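Long-range contacts in ribulose-5-phosphate reductase 1 (Staphylococcus aureus, PDB 6XHK), which catalyses the NADPH-dependent reduction of D-ribulose 5-phosphate to D-ribitol 5-phosphate for wall teichoic acid synthesis: residues L145-L150 and K285-V290; I153-K158 and I277-S282; V84-N89 and V121-D126. One frame throughout, in Å; residues are numbered along the deposited sequence.

Interaction 1 (L145-L150 and K285-V290); sequences LVTVSL and KDFQDV. With NDP (NADPH dihydro-nicotinamide-adenine-dinucleotide phosphate), chain B.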
loop_
_atom_site.group_PDB
_atom_site.type_symbol
_atom_site.label_atom_id
_atom_site.label_comp_id
_atom_site.label_asym_id
_atom_site.label_seq_id
_atom_site.Cartn_x
_atom_site.Cartn_y
_atom_site.Cartn_z
ATOM N N LEU A 145 -1.568 1.679 -0.588
ATOM C CA LEU A 145 -1.637 0.231 -0.725
ATOM C C LEU A 145 -2.839 -0.179 -1.550
ATOM O O LEU A 145 -2.749 -1.091 -2.383
ATOM C CB LEU A 145 -1.652 -0.448 0.639
ATOM C CG LEU A 145 -0.295 -1.039 1.016
ATOM C CD1 LEU A 145 0.807 -0.016 0.868
ATOM C CD2 LEU A 145 -0.314 -1.596 2.418
ATOM N N VAL A 146 -3.965 0.504 -1.362
ATOM C CA VAL A 146 -5.138 0.151 -2.145
ATOM C C VAL A 146 -4.903 0.463 -3.607
ATOM O O VAL A 146 -5.398 -0.250 -4.489
ATOM C CB VAL A 146 -6.385 0.870 -1.610
ATOM C CG1 VAL A 146 -7.583 0.485 -2.442
ATOM C CG2 VAL A 146 -6.607 0.494 -0.161
ATOM N N THR A 147 -4.124 1.503 -3.898
ATOM C CA THR A 147 -3.870 1.810 -5.302
ATOM C C THR A 147 -2.943 0.772 -5.921
ATOM O O THR A 147 -3.178 0.335 -7.049
ATOM C CB THR A 147 -3.276 3.206 -5.484
ATOM O OG1 THR A 147 -2.070 3.330 -4.722
ATOM C CG2 THR A 147 -4.276 4.247 -5.035
ATOM N N VAL A 148 -1.871 0.394 -5.207
ATOM C CA VAL A 148 -0.958 -0.649 -5.681
ATOM C C VAL A 148 -1.736 -1.903 -6.051
ATOM O O VAL A 148 -1.555 -2.492 -7.137
ATOM C CB VAL A 148 0.108 -0.938 -4.606
ATOM C CG1 VAL A 148 0.876 -2.181 -4.946
ATOM C CG2 VAL A 148 1.051 0.239 -4.475
ATOM N N SER A 149 -2.648 -2.298 -5.165
ATOM C CA SER A 149 -3.460 -3.483 -5.398
ATOM C C SER A 149 -4.348 -3.319 -6.628
ATOM O O SER A 149 -4.301 -4.150 -7.547
ATOM C CB SER A 149 -4.290 -3.787 -4.152
ATOM O OG SER A 149 -5.138 -4.882 -4.365
ATOM N N LEU A 150 -5.168 -2.262 -6.666
ATOM C CA LEU A 150 -6.038 -2.057 -7.822
ATOM C C LEU A 150 -5.243 -1.999 -9.124
ATOM O O LEU A 150 -5.696 -2.513 -10.154
ATOM C CB LEU A 150 -6.853 -0.784 -7.653
ATOM C CG LEU A 150 -7.740 -0.450 -8.850
ATOM C CD1 LEU A 150 -8.991 -1.304 -8.868
ATOM C CD2 LEU A 150 -8.072 1.035 -8.905
ATOM N N LYS A 285 -4.345 8.201 -11.691
ATOM C CA LYS A 285 -5.609 7.610 -12.128
ATOM C C LYS A 285 -6.069 6.510 -11.170
ATOM O O LYS A 285 -7.272 6.381 -10.911
ATOM C CB LYS A 285 -5.485 7.070 -13.558
ATOM N N ASP A 286 -5.129 5.734 -10.612
ATOM C CA ASP A 286 -5.485 4.735 -9.602
ATOM C C ASP A 286 -5.954 5.370 -8.294
ATOM O O ASP A 286 -6.855 4.832 -7.636
ATOM C CB ASP A 286 -4.312 3.774 -9.346
ATOM C CG ASP A 286 -3.721 3.200 -10.627
ATOM O OD1 ASP A 286 -4.504 2.892 -11.558
ATOM O OD2 ASP A 286 -2.475 3.071 -10.703
ATOM N N PHE A 287 -5.381 6.507 -7.896
ATOM C CA PHE A 287 -5.898 7.179 -6.705
ATOM C C PHE A 287 -7.314 7.702 -6.933
ATOM O O PHE A 287 -8.183 7.550 -6.058
ATOM C CB PHE A 287 -4.972 8.310 -6.279
ATOM C CG PHE A 287 -3.751 7.859 -5.515
ATOM C CD1 PHE A 287 -3.790 7.699 -4.137
ATOM C CD2 PHE A 287 -2.547 7.661 -6.165
ATOM C CE1 PHE A 287 -2.656 7.309 -3.427
ATOM C CE2 PHE A 287 -1.413 7.284 -5.458
ATOM C CZ PHE A 287 -1.467 7.108 -4.088
ATOM N N GLN A 288 -7.583 8.295 -8.108
ATOM C CA GLN A 288 -8.950 8.740 -8.380
ATOM C C GLN A 288 -9.924 7.560 -8.426
ATOM O O GLN A 288 -11.038 7.648 -7.890
ATOM C CB GLN A 288 -9.021 9.542 -9.680
ATOM C CG GLN A 288 -10.369 10.282 -9.857
ATOM C CD GLN A 288 -10.547 11.464 -8.883
ATOM O OE1 GLN A 288 -11.486 11.497 -8.067
ATOM N NE2 GLN A 288 -9.663 12.462 -9.001
ATOM N N ASP A 289 -9.518 6.440 -9.044
ATOM C CA ASP A 289 -10.366 5.249 -9.075
ATOM C C ASP A 289 -10.626 4.698 -7.674
ATOM O O ASP A 289 -11.759 4.306 -7.355
ATOM C CB ASP A 289 -9.733 4.177 -9.959
ATOM C CG ASP A 289 -9.671 4.580 -11.429
ATOM O OD1 ASP A 289 -10.352 5.558 -11.809
ATOM O OD2 ASP A 289 -8.955 3.897 -12.204
ATOM N N VAL A 290 -9.599 4.673 -6.816
ATOM C CA VAL A 290 -9.770 4.123 -5.474
ATOM C C VAL A 290 -10.696 5.004 -4.644
ATOM O O VAL A 290 -11.499 4.504 -3.846
ATOM C CB VAL A 290 -8.409 3.950 -4.778
ATOM C CG1 VAL A 290 -8.622 3.732 -3.273
ATOM C CG2 VAL A 290 -7.616 2.821 -5.397
HETATM P PA NDP B . 3.582 -8.162 5.420
HETATM O O1A NDP B . 4.554 -7.929 6.542
HETATM O O2A NDP B . 2.164 -7.850 5.885
HETATM O O5B NDP B . 3.746 -9.727 4.888
HETATM C C5B NDP B . 2.649 -10.382 4.168
HETATM C C4B NDP B . 2.380 -11.831 4.725
HETATM O O4B NDP B . 2.890 -12.765 3.967
HETATM C C3B NDP B . 3.046 -12.024 6.117
HETATM O O3B NDP B . 2.116 -12.295 7.072
HETATM C C2B NDP B . 3.941 -13.253 6.020
HETATM O O2B NDP B . 3.708 -13.991 7.293
HETATM C C1B NDP B . 3.449 -13.894 4.989
HETATM N N9A NDP B . 4.363 -14.849 4.355
HETATM C C8A NDP B . 5.687 -15.072 4.596
HETATM N N7A NDP B . 6.120 -16.069 3.772
HETATM C C5A NDP B . 5.082 -16.451 3.044
HETATM C C6A NDP B . 4.957 -17.530 1.960
HETATM N N6A NDP B . 6.126 -18.300 1.600
HETATM N N1A NDP B . 3.693 -17.738 1.337
HETATM C C2A NDP B . 2.535 -16.956 1.715
HETATM N N3A NDP B . 2.671 -15.919 2.758
HETATM C C4A NDP B . 3.995 -15.703 3.406
HETATM O O3 NDP B . 3.900 -7.123 4.125
HETATM P PN NDP B . 2.766 -6.602 2.975
HETATM O O1N NDP B . 1.542 -7.522 2.961
HETATM O O2N NDP B . 2.281 -5.237 3.339
HETATM O O5D NDP B . 3.546 -6.544 1.504
HETATM C C5D NDP B . 4.747 -7.321 1.304
HETATM C C4D NDP B . 5.567 -6.952 0.169
HETATM O O4D NDP B . 4.832 -5.981 -0.847
HETATM C C3D NDP B . 6.852 -6.193 0.576
HETATM O O3D NDP B . 8.038 -6.732 -0.153
HETATM C C2D NDP B . 6.609 -4.897 0.259
HETATM O O2D NDP B . 7.811 -4.100 0.021
HETATM C C1D NDP B . 5.664 -4.979 -1.068
HETATM N N1N NDP B . 5.008 -3.711 -1.454
HETATM C C2N NDP B . 4.925 -3.424 -2.889
HETATM C C3N NDP B . 4.458 -2.069 -3.450
HETATM C C7N NDP B . 4.434 -1.876 -5.021
HETATM O O7N NDP B . 4.473 -0.766 -5.498
HETATM N N7N NDP B . 4.359 -3.059 -5.882
HETATM C C4N NDP B . 3.778 -1.060 -2.492
HETATM C C5N NDP B . 4.095 -1.327 -1.003
HETATM C C6N NDP B . 4.458 -2.742 -0.502
HETATM P P2B NDP B . 4.994 -14.116 8.281
HETATM O O1X NDP B . 6.231 -14.545 7.521
HETATM O O2X NDP B . 5.253 -12.744 8.880
HETATM O O3X NDP B . 4.667 -15.152 9.344
#
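Thr147 turns OG1 to lie between its own backbone N and carbonyl carbon (chi1 57°), which puts CG2 anti to the carbonyl carbon and over the face of Phe287. The pair joins two helices of this zinc-containing alcohol dehydrogenase fold, 143-155 and 284-296; the axes of the segments 145-150 and 285-290 pass 9.0 Å apart at 104°. Thr147 CG2 makes a CH-pi contact, 3.6 Å from the centroid of the Phe287 ring and 14° off its normal. The same methyl meets Val290 CG2 at 3.6 Å, so it is wedged between ring and valine. Thr147 OG1 is occupied elsewhere, hydrogen-bonded to Glu144 O and Ser282 OG. Glu144 is a predicted ligand of the catalytic zinc, which sets the joint beside the probable active site. Asp286 OD2 accepts a hydrogen bond from Gly283 N, the residue just before helix 284-296. Further along the interface, Leu150 CD2 rests against Asp289 CB at 3.7 Å, the two side chains crossing at about a right angle. On its other flank helix 143-155 presents Val148 to the nicotinamide end of NADPH, with CG2 3.6 Å from C4N. Val146 CG1 and Val290 CG1 meet at 3.5 Å.

Interaction 2 (I153-K158 and I277-S282); sequences IRRFEK and IGSSRS. With NDP (NADPH dihydro-nicotinamide-adenine-dinucleotide phosphate), chain B.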
loop_
_atom_site.group_PDB
_atom_site.type_symbol
_atom_site.label_atom_id
_atom_site.label_comp_id
_atom_site.label_asym_id
_atom_site.label_seq_id
_atom_site.Cartn_x
_atom_site.Cartn_y
_atom_site.Cartn_z
ATOM N N ILE A 153 -4.597 -5.531 -10.147
ATOM C CA ILE A 153 -5.818 -6.177 -10.649
ATOM C C ILE A 153 -6.143 -5.692 -12.056
ATOM O O ILE A 153 -6.570 -6.465 -12.923
ATOM C CB ILE A 153 -7.013 -5.933 -9.709
ATOM C CG1 ILE A 153 -6.773 -6.506 -8.320
ATOM C CG2 ILE A 153 -8.285 -6.523 -10.300
ATOM C CD1 ILE A 153 -7.884 -6.149 -7.362
ATOM N N ARG A 154 -5.965 -4.400 -12.300
ATOM C CA ARG A 154 -6.276 -3.843 -13.602
ATOM C C ARG A 154 -5.252 -4.236 -14.661
ATOM O O ARG A 154 -5.493 -3.996 -15.849
ATOM C CB ARG A 154 -6.397 -2.325 -13.464
ATOM C CG ARG A 154 -7.734 -1.856 -12.868
ATOM C CD ARG A 154 -7.705 -0.343 -12.689
ATOM N NE ARG A 154 -9.000 0.223 -12.333
ATOM C CZ ARG A 154 -9.930 0.555 -13.220
ATOM N NH1 ARG A 154 -11.084 1.067 -12.815
ATOM N NH2 ARG A 154 -9.701 0.383 -14.516
ATOM N N ARG A 155 -4.122 -4.837 -14.257
ATOM C CA ARG A 155 -3.163 -5.375 -15.228
ATOM C C ARG A 155 -3.673 -6.642 -15.924
ATOM O O ARG A 155 -3.165 -7.003 -16.992
ATOM C CB ARG A 155 -1.818 -5.647 -14.546
ATOM C CG ARG A 155 -1.234 -4.413 -13.815
ATOM C CD ARG A 155 -0.790 -3.290 -14.750
ATOM N NE ARG A 155 0.059 -3.816 -15.812
ATOM C CZ ARG A 155 1.360 -4.065 -15.673
ATOM N NH1 ARG A 155 1.962 -3.807 -14.514
ATOM N NH2 ARG A 155 2.060 -4.556 -16.693
ATOM N N PHE A 156 -4.650 -7.333 -15.347
ATOM C CA PHE A 156 -5.425 -8.340 -16.066
ATOM C C PHE A 156 -6.489 -7.645 -16.911
ATOM O O PHE A 156 -7.459 -7.105 -16.360
ATOM C CB PHE A 156 -6.067 -9.306 -15.078
ATOM C CG PHE A 156 -5.083 -10.127 -14.284
ATOM C CD1 PHE A 156 -5.380 -10.537 -13.001
ATOM C CD2 PHE A 156 -3.913 -10.577 -14.858
ATOM C CE1 PHE A 156 -4.486 -11.309 -12.277
ATOM C CE2 PHE A 156 -3.024 -11.368 -14.137
ATOM C CZ PHE A 156 -3.314 -11.729 -12.851
ATOM N N GLU A 157 -6.303 -7.647 -18.242
ATOM C CA GLU A 157 -7.263 -7.048 -19.167
ATOM C C GLU A 157 -8.670 -7.435 -18.729
ATOM O O GLU A 157 -9.039 -8.612 -18.796
ATOM C CB GLU A 157 -6.996 -7.489 -20.618
ATOM N N LYS A 158 -9.438 -6.451 -18.233
ATOM C CA LYS A 158 -10.726 -6.715 -17.590
ATOM C C LYS A 158 -11.693 -7.455 -18.501
ATOM O O LYS A 158 -12.655 -8.054 -18.005
ATOM C CB LYS A 158 -11.371 -5.408 -17.122
ATOM N N ILE A 277 3.048 -11.229 -14.719
ATOM C CA ILE A 277 2.968 -9.787 -14.944
ATOM C C ILE A 277 3.463 -9.070 -13.680
ATOM O O ILE A 277 2.971 -9.364 -12.571
ATOM C CB ILE A 277 1.530 -9.360 -15.274
ATOM C CG1 ILE A 277 0.968 -10.229 -16.391
ATOM C CG2 ILE A 277 1.537 -7.933 -15.799
ATOM C CD1 ILE A 277 -0.425 -9.849 -16.814
ATOM N N GLY A 278 4.400 -8.160 -13.837
ATOM C CA GLY A 278 4.920 -7.368 -12.722
ATOM C C GLY A 278 4.199 -6.033 -12.620
ATOM O O GLY A 278 3.991 -5.356 -13.629
ATOM N N SER A 279 3.801 -5.682 -11.390
ATOM C CA SER A 279 3.081 -4.442 -11.101
ATOM C C SER A 279 3.712 -3.746 -9.899
ATOM O O SER A 279 3.903 -4.372 -8.848
ATOM C CB SER A 279 1.596 -4.721 -10.833
ATOM O OG SER A 279 0.907 -3.534 -10.472
ATOM N N SER A 280 4.018 -2.449 -10.036
ATOM C CA SER A 280 4.662 -1.756 -8.923
ATOM C C SER A 280 3.950 -0.453 -8.558
ATOM O O SER A 280 2.779 -0.453 -8.146
ATOM C CB SER A 280 6.134 -1.495 -9.254
ATOM O OG SER A 280 6.885 -1.172 -8.092
ATOM N N ARG A 281 4.666 0.660 -8.678
ATOM C CA ARG A 281 4.103 1.936 -8.279
ATOM C C ARG A 281 2.889 2.240 -9.144
ATOM O O ARG A 281 2.768 1.763 -10.278
ATOM C CB ARG A 281 5.157 3.053 -8.378
ATOM N N SER A 282 1.974 3.008 -8.578
ATOM C CA SER A 282 0.720 3.370 -9.215
ATOM C C SER A 282 0.715 4.851 -9.613
ATOM O O SER A 282 1.590 5.639 -9.230
ATOM C CB SER A 282 -0.436 3.055 -8.270
ATOM O OG SER A 282 -0.056 3.307 -6.920
HETATM P PA NDP B . 3.582 -8.162 5.420
HETATM O O1A NDP B . 4.554 -7.929 6.542
HETATM O O2A NDP B . 2.164 -7.850 5.885
HETATM O O5B NDP B . 3.746 -9.727 4.888
HETATM C C5B NDP B . 2.649 -10.382 4.168
HETATM C C4B NDP B . 2.380 -11.831 4.725
HETATM O O4B NDP B . 2.890 -12.765 3.967
HETATM C C3B NDP B . 3.046 -12.024 6.117
HETATM O O3B NDP B . 2.116 -12.295 7.072
HETATM C C2B NDP B . 3.941 -13.253 6.020
HETATM O O2B NDP B . 3.708 -13.991 7.293
HETATM C C1B NDP B . 3.449 -13.894 4.989
HETATM N N9A NDP B . 4.363 -14.849 4.355
HETATM C C8A NDP B . 5.687 -15.072 4.596
HETATM N N7A NDP B . 6.120 -16.069 3.772
HETATM C C5A NDP B . 5.082 -16.451 3.044
HETATM C C6A NDP B . 4.957 -17.530 1.960
HETATM N N6A NDP B . 6.126 -18.300 1.600
HETATM N N1A NDP B . 3.693 -17.738 1.337
HETATM C C2A NDP B . 2.535 -16.956 1.715
HETATM N N3A NDP B . 2.671 -15.919 2.758
HETATM C C4A NDP B . 3.995 -15.703 3.406
HETATM O O3 NDP B . 3.900 -7.123 4.125
HETATM P PN NDP B . 2.766 -6.602 2.975
HETATM O O1N NDP B . 1.542 -7.522 2.961
HETATM O O2N NDP B . 2.281 -5.237 3.339
HETATM O O5D NDP B . 3.546 -6.544 1.504
HETATM C C5D NDP B . 4.747 -7.321 1.304
HETATM C C4D NDP B . 5.567 -6.952 0.169
HETATM O O4D NDP B . 4.832 -5.981 -0.847
HETATM C C3D NDP B . 6.852 -6.193 0.576
HETATM O O3D NDP B . 8.038 -6.732 -0.153
HETATM C C2D NDP B . 6.609 -4.897 0.259
HETATM O O2D NDP B . 7.811 -4.100 0.021
HETATM C C1D NDP B . 5.664 -4.979 -1.068
HETATM N N1N NDP B . 5.008 -3.711 -1.454
HETATM C C2N NDP B . 4.925 -3.424 -2.889
HETATM C C3N NDP B . 4.458 -2.069 -3.450
HETATM C C7N NDP B . 4.434 -1.876 -5.021
HETATM O O7N NDP B . 4.473 -0.766 -5.498
HETATM N N7N NDP B . 4.359 -3.059 -5.882
HETATM C C4N NDP B . 3.778 -1.060 -2.492
HETATM C C5N NDP B . 4.095 -1.327 -1.003
HETATM C C6N NDP B . 4.458 -2.742 -0.502
HETATM P P2B NDP B . 4.994 -14.116 8.281
HETATM O O1X NDP B . 6.231 -14.545 7.521
HETATM O O2X NDP B . 5.253 -12.744 8.880
HETATM O O3X NDP B . 4.667 -15.152 9.344
#
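Arg155 folds back to give its NH1 to the backbone carbonyl of Gly278, a side chain reaching across to the main chain where strand 275-278 ends. The bond from Arg155 NH1 to Gly278 O is 2.7 Å long and clearly bent, with an N-H...O angle of 136°; the oxygen sits near the edge of the guanidinium but 29° out of its plane. CG of Arg155 is anti to the carbonyl carbon, and further bends at chi2 and chi3 carry CD and then NE round. Ile277 CG2 lies over one face of the guanidinium, offset toward the rim, and comes within 3.5 Å of Arg155 NH2. The other branch of Ile277 serves the apolar side: its CD1 approaches Phe156 CE2 at 4.0 Å. The ring of Phe156 packs beyond this against His225 edge-to-face and also meets Phe227, so this corner lies on the Rossmann-type sheet. Strand 275-278 is an outermost strand of that sheet, and Ile277 and Ser279 bond through their backbones to strand 251-254. Directly after the strand the chain turns to NADPH, where the carboxamide N7N donates a long, bent hydrogen bond of 3.3 Å to Ser279 O. Arg155 is solvent-exposed and also touches a crystal neighbour, so the lattice may influence its pose. Taken together, two successive carbonyls serve different donors: Gly278 O takes an N-H of the cationic arginine, and Ser279 O takes that of the coenzyme carboxamide.

Interaction 3 (V84-N89 and V121-D126); sequences VVMVPN and VLLNHD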
loop_
_atom_site.group_PDB
_atom_site.type_symbol
_atom_site.label_atom_id
_atom_site.label_comp_id
_atom_site.label_asym_id
_atom_site.label_seq_id
_atom_site.Cartn_x
_atom_site.Cartn_y
_atom_site.Cartn_z
ATOM N N VAL A 84 -7.954 15.957 1.277
ATOM C CA VAL A 84 -7.439 15.344 0.051
ATOM C C VAL A 84 -6.379 14.275 0.343
ATOM O O VAL A 84 -5.552 14.413 1.251
ATOM C CB VAL A 84 -6.858 16.405 -0.923
ATOM C CG1 VAL A 84 -7.904 17.436 -1.299
ATOM C CG2 VAL A 84 -5.631 17.057 -0.342
ATOM N N VAL A 85 -6.389 13.192 -0.474
ATOM C CA VAL A 85 -5.340 12.174 -0.423
ATOM C C VAL A 85 -4.152 12.606 -1.296
ATOM O O VAL A 85 -4.315 13.129 -2.410
ATOM C CB VAL A 85 -5.904 10.784 -0.809
ATOM C CG1 VAL A 85 -6.413 10.759 -2.208
ATOM C CG2 VAL A 85 -4.869 9.691 -0.620
ATOM N N MET A 86 -2.945 12.419 -0.750
ATOM C CA MET A 86 -1.685 12.974 -1.257
ATOM C C MET A 86 -0.934 11.910 -2.048
ATOM O O MET A 86 -0.536 10.890 -1.465
ATOM C CB MET A 86 -0.795 13.420 -0.090
ATOM C CG MET A 86 -1.464 14.222 1.001
ATOM S SD MET A 86 -0.311 14.997 2.176
ATOM C CE MET A 86 0.027 13.677 3.332
ATOM N N VAL A 87 -0.697 12.141 -3.334
ATOM C CA VAL A 87 -0.021 11.151 -4.182
ATOM C C VAL A 87 1.437 11.532 -4.269
ATOM O O VAL A 87 1.760 12.724 -4.450
ATOM C CB VAL A 87 -0.648 11.024 -5.587
ATOM C CG1 VAL A 87 -2.176 11.008 -5.522
ATOM C CG2 VAL A 87 -0.044 11.950 -6.611
ATOM N N PRO A 88 2.354 10.610 -4.096
ATOM C CA PRO A 88 3.769 10.980 -4.058
ATOM C C PRO A 88 4.351 10.980 -5.460
ATOM O O PRO A 88 3.605 10.845 -6.434
ATOM C CB PRO A 88 4.389 9.908 -3.157
ATOM C CG PRO A 88 3.444 8.740 -3.260
ATOM C CD PRO A 88 2.086 9.263 -3.552
ATOM N N ASN A 89 5.660 11.130 -5.604
ATOM C CA ASN A 89 6.249 11.085 -6.932
ATOM C C ASN A 89 6.674 9.666 -7.287
ATOM O O ASN A 89 7.236 8.942 -6.456
ATOM C CB ASN A 89 7.422 12.047 -7.020
ATOM C CG ASN A 89 6.960 13.470 -7.143
ATOM O OD1 ASN A 89 6.087 13.778 -7.959
ATOM N ND2 ASN A 89 7.498 14.343 -6.299
ATOM N N VAL A 121 3.189 20.162 2.691
ATOM C CA VAL A 121 3.565 19.364 1.526
ATOM C C VAL A 121 3.044 20.070 0.288
ATOM O O VAL A 121 1.848 20.362 0.197
ATOM C CB VAL A 121 3.014 17.931 1.607
ATOM C CG1 VAL A 121 3.505 17.119 0.461
ATOM C CG2 VAL A 121 3.476 17.270 2.880
ATOM N N LEU A 122 3.930 20.340 -0.666
ATOM C CA LEU A 122 3.529 20.981 -1.914
ATOM C C LEU A 122 3.265 19.925 -2.973
ATOM O O LEU A 122 4.062 19.009 -3.156
ATOM C CB LEU A 122 4.593 21.951 -2.406
ATOM C CG LEU A 122 4.948 22.942 -1.320
ATOM C CD1 LEU A 122 6.204 22.493 -0.569
ATOM C CD2 LEU A 122 5.132 24.266 -1.963
ATOM N N LEU A 123 2.149 20.056 -3.666
ATOM C CA LEU A 123 1.699 19.045 -4.599
ATOM C C LEU A 123 1.232 19.704 -5.881
ATOM O O LEU A 123 0.749 20.834 -5.879
ATOM C CB LEU A 123 0.561 18.211 -4.014
ATOM C CG LEU A 123 0.817 17.552 -2.663
ATOM C CD1 LEU A 123 -0.374 16.726 -2.270
ATOM C CD2 LEU A 123 2.056 16.689 -2.717
ATOM N N ASN A 124 1.387 18.993 -6.983
ATOM C CA ASN A 124 0.743 19.498 -8.173
ATOM C C ASN A 124 -0.756 19.263 -8.067
ATOM O O ASN A 124 -1.235 18.449 -7.276
ATOM C CB ASN A 124 1.339 18.849 -9.420
ATOM C CG ASN A 124 2.810 19.161 -9.566
ATOM O OD1 ASN A 124 3.656 18.485 -8.975
ATOM N ND2 ASN A 124 3.121 20.244 -10.281
ATOM N N HIS A 125 -1.506 20.015 -8.855
ATOM C CA HIS A 125 -2.946 19.916 -8.744
ATOM C C HIS A 125 -3.438 18.537 -9.124
ATOM O O HIS A 125 -4.463 18.091 -8.601
ATOM C CB HIS A 125 -3.553 20.997 -9.605
ATOM C CG HIS A 125 -3.341 22.350 -9.027
ATOM N ND1 HIS A 125 -2.221 23.097 -9.314
ATOM C CD2 HIS A 125 -4.054 23.058 -8.122
ATOM C CE1 HIS A 125 -2.271 24.228 -8.635
ATOM N NE2 HIS A 125 -3.372 24.230 -7.904
ATOM N N ASP A 126 -2.705 17.845 -9.992
ATOM C CA ASP A 126 -2.983 16.459 -10.327
ATOM C C ASP A 126 -2.367 15.468 -9.343
ATOM O O ASP A 126 -2.596 14.269 -9.492
ATOM C CB ASP A 126 -2.495 16.138 -11.747
ATOM C CG ASP A 126 -1.017 16.453 -11.958
ATOM O OD1 ASP A 126 -0.374 16.990 -11.037
ATOM O OD2 ASP A 126 -0.486 16.120 -13.042
#
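Met86 and Leu123 make the closest apolar contact between two strands that are not neighbours in their sheet: Met86 CB lies 4.0 Å from Leu123 CD1. Both side chains leave the backbone toward the other segment, their CG atoms anti to their carbonyl carbons. Met86 then runs on extended (chi2 -168°), which carries SD to Val121 CB at a loose 4.5 Å. A second kind of contact sets methyl groups against backbone oxygens. Leu123 CD2 stands 4.3 Å from Val87 O, and Val87 CG2 is 4.5 Å from Asp126 O; neither is more than van der Waals packing. Several backbone groups hydrogen-bond to other parts of the domain, joining Met86 to Gly66, Val87 to Arg127 and Val121 to Val30. The CA atoms of Met86 and Leu123 are 7.7 Å apart, and the side chains meet between the two backbones. Both segments belong to the GroES-like domain, and their strands to one mixed sheet. Among the surrounding elements, strand 28-36 meets both segments through Pro32, Val28 and Val30, strand 128-130 lies against Val85, Val87 and Leu123, and helix 284-296 touches Val85 and Val87 with Val291 and Phe287.

Overall arrangement
Interaction 3 comes first along the chain, within the GroES-like domain; it closes before the other two open, and interaction 2 is nested inside the loop closed by interaction 1. Helix 143-155 serves both of the latter, and strand 275-278 leads into helix 284-296; their centres are 11 Å apart. A long, weak ion pair between Arg154 and Asp289 also spans them, and both reach NADPH. Interaction 1 also touches interaction 3, 14 Å away between centres, through the Phe287 ring. Interactions 2 and 3, at 22 Å, do not touch. Interaction 1 thus lies where the coenzyme-binding part meets the GroES-like domain, near the predicted zinc ligands.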